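Pentafunctional AROM polypeptide (Schizosaccharomyces pombe, PDB 5SWV) probably carries out five steps of the shikimate pathway, the part described here spanning its dehydroquinate dehydratase and shikimate dehydrogenase activities. Local coordinates at residues 134-140 against 165-171. Residue numbers count along the deposited sequence, not the author numbering.
Sequences KLIMSWH and ADVIKLV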
# COMPACT_ATOMS: atom_id res chain seq x y z
N LYS A 134 -1.72 -12.78 -14.52
CA LYS A 134 -2.99 -13.49 -14.31
C LYS A 134 -4.06 -12.95 -15.25
O LYS A 134 -4.17 -11.74 -15.44
CB LYS A 134 -3.48 -13.27 -12.88
CG LYS A 134 -2.51 -13.69 -11.80
CD LYS A 134 -2.34 -15.19 -11.78
CE LYS A 134 -1.62 -15.59 -10.51
NZ LYS A 134 -1.03 -16.92 -10.68
N LEU A 135 -4.88 -13.84 -15.80
CA LEU A 135 -5.95 -13.42 -16.68
C LEU A 135 -7.29 -13.25 -15.95
O LEU A 135 -7.70 -14.13 -15.17
CB LEU A 135 -6.10 -14.41 -17.82
CG LEU A 135 -4.88 -14.59 -18.70
CD1 LEU A 135 -5.30 -15.36 -19.93
CD2 LEU A 135 -4.23 -13.27 -19.12
N ILE A 136 -7.93 -12.10 -16.19
CA ILE A 136 -9.29 -11.82 -15.74
C ILE A 136 -10.16 -11.92 -16.99
O ILE A 136 -10.10 -11.07 -17.88
CB ILE A 136 -9.46 -10.44 -15.07
CG1 ILE A 136 -8.43 -10.22 -13.95
CG2 ILE A 136 -10.87 -10.31 -14.49
CD1 ILE A 136 -8.58 -8.91 -13.19
N MET A 137 -10.97 -12.97 -17.04
CA MET A 137 -11.90 -13.15 -18.12
C MET A 137 -13.19 -12.44 -17.75
O MET A 137 -13.78 -12.74 -16.72
CB MET A 137 -12.14 -14.64 -18.36
CG MET A 137 -10.87 -15.39 -18.73
SD MET A 137 -10.34 -14.95 -20.39
CE MET A 137 -8.62 -14.73 -20.08
N SER A 138 -13.61 -11.51 -18.61
CA SER A 138 -14.68 -10.58 -18.29
C SER A 138 -15.79 -10.60 -19.33
O SER A 138 -15.52 -10.70 -20.52
CB SER A 138 -14.10 -9.17 -18.21
OG SER A 138 -13.90 -8.64 -19.51
N TRP A 139 -17.03 -10.48 -18.88
CA TRP A 139 -18.14 -10.14 -19.75
C TRP A 139 -19.12 -9.21 -19.05
O TRP A 139 -19.43 -9.39 -17.88
CB TRP A 139 -18.86 -11.39 -20.24
CG TRP A 139 -19.93 -11.07 -21.23
CD1 TRP A 139 -21.26 -10.88 -20.97
CD2 TRP A 139 -19.77 -10.86 -22.64
NE1 TRP A 139 -21.94 -10.59 -22.13
CE2 TRP A 139 -21.05 -10.58 -23.18
CE3 TRP A 139 -18.67 -10.91 -23.51
CZ2 TRP A 139 -21.27 -10.33 -24.54
CZ3 TRP A 139 -18.89 -10.67 -24.89
CH2 TRP A 139 -20.18 -10.38 -25.38
N HIS A 140 -19.62 -8.24 -19.81
CA HIS A 140 -20.54 -7.21 -19.35
C HIS A 140 -21.85 -7.27 -20.18
O HIS A 140 -21.81 -7.16 -21.41
CB HIS A 140 -19.87 -5.83 -19.50
CG HIS A 140 -18.65 -5.64 -18.65
ND1 HIS A 140 -17.42 -6.20 -18.94
CD2 HIS A 140 -18.47 -4.92 -17.51
CE1 HIS A 140 -16.54 -5.84 -18.02
NE2 HIS A 140 -17.15 -5.07 -17.13
N ALA A 165 -9.10 -19.02 -17.30
CA ALA A 165 -9.19 -17.93 -16.31
C ALA A 165 -8.40 -18.14 -15.03
O ALA A 165 -8.43 -19.20 -14.46
CB ALA A 165 -10.64 -17.70 -15.94
N ASP A 166 -7.74 -17.09 -14.56
CA ASP A 166 -7.31 -17.01 -13.17
C ASP A 166 -8.37 -16.32 -12.29
O ASP A 166 -8.45 -16.58 -11.08
CB ASP A 166 -5.99 -16.25 -13.06
CG ASP A 166 -4.86 -16.94 -13.78
OD1 ASP A 166 -4.36 -17.95 -13.25
OD2 ASP A 166 -4.46 -16.48 -14.87
N VAL A 167 -9.13 -15.40 -12.88
CA VAL A 167 -10.26 -14.73 -12.24
C VAL A 167 -11.36 -14.59 -13.28
O VAL A 167 -11.06 -14.46 -14.46
CB VAL A 167 -9.89 -13.31 -11.75
CG1 VAL A 167 -11.09 -12.63 -11.07
CG2 VAL A 167 -8.66 -13.36 -10.84
N ILE A 168 -12.62 -14.64 -12.86
CA ILE A 168 -13.74 -14.41 -13.78
C ILE A 168 -14.50 -13.21 -13.28
O ILE A 168 -14.76 -13.08 -12.10
CB ILE A 168 -14.66 -15.63 -13.90
CG1 ILE A 168 -13.89 -16.82 -14.46
CG2 ILE A 168 -15.84 -15.30 -14.81
CD1 ILE A 168 -14.68 -18.12 -14.56
N LYS A 169 -14.84 -12.31 -14.20
CA LYS A 169 -15.56 -11.10 -13.89
C LYS A 169 -16.84 -11.09 -14.72
O LYS A 169 -16.78 -11.08 -15.95
CB LYS A 169 -14.69 -9.90 -14.20
CG LYS A 169 -15.31 -8.56 -13.88
CD LYS A 169 -14.39 -7.46 -14.40
CE LYS A 169 -15.18 -6.24 -14.85
NZ LYS A 169 -15.26 -5.21 -13.79
N LEU A 170 -17.99 -11.11 -14.05
CA LEU A 170 -19.29 -11.07 -14.73
C LEU A 170 -20.04 -9.88 -14.20
O LEU A 170 -20.21 -9.75 -12.98
CB LEU A 170 -20.07 -12.34 -14.45
CG LEU A 170 -19.38 -13.65 -14.82
CD1 LEU A 170 -20.27 -14.82 -14.41
CD2 LEU A 170 -19.05 -13.71 -16.31
N VAL A 171 -20.50 -9.01 -15.10
CA VAL A 171 -21.19 -7.79 -14.70
C VAL A 171 -22.50 -7.60 -15.44
O VAL A 171 -22.49 -7.43 -16.65
CB VAL A 171 -20.33 -6.54 -14.93
CG1 VAL A 171 -21.07 -5.30 -14.40
CG2 VAL A 171 -18.98 -6.70 -14.25
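Parallel pairing joins strand 134-140 to the 167-171 part of strand 167-173, the axes of these short pieces 4.6 Å apart at closest approach. Met137 N donates to Val167 O (3.0 Å), Lys169 N to Met137 O (2.8 Å), Trp139 N to Lys169 O (3.0 Å) and Val171 N to Trp139 O (3.0 Å). The backbone of Ile136 is hydrogen-bonded to Val112 and Val114 of strand 111-115, on its other side, and that of Ser138 to Val114, while His140 N donates to the Gln85 side chain. Where the second strand begins, Leu135 O accepts from both Asp166 N and Val167 N, each at 3.0 Å. Asp166 suits this turn because its short side chain reaches back: OD2 accepts a hydrogen bond from Leu135 N (2.8 Å) and also forms a salt bridge with Lys130. These are neighbouring strands of a beta-alpha-beta unit in the TIM barrel of type I dehydroquinases. Helix 152-162 covers the outer face, where small Ala161 leaves room for Met137 and Ile168, and Leu170 packs on Trp154 and Val158. Inward point Ile136, Ser138, His140, Val167, Lys169 and Val171; Ser138 OG is hydrogen-bonded to Asp113. Lys169 CE lies 3.2 Å from His140 NE2, consistent with the Schiff-base lysine and general acid-base histidine of this family. The beta-branched Val171 brings its CB within 3.6 Å of His140 CD2, flanking the imidazole.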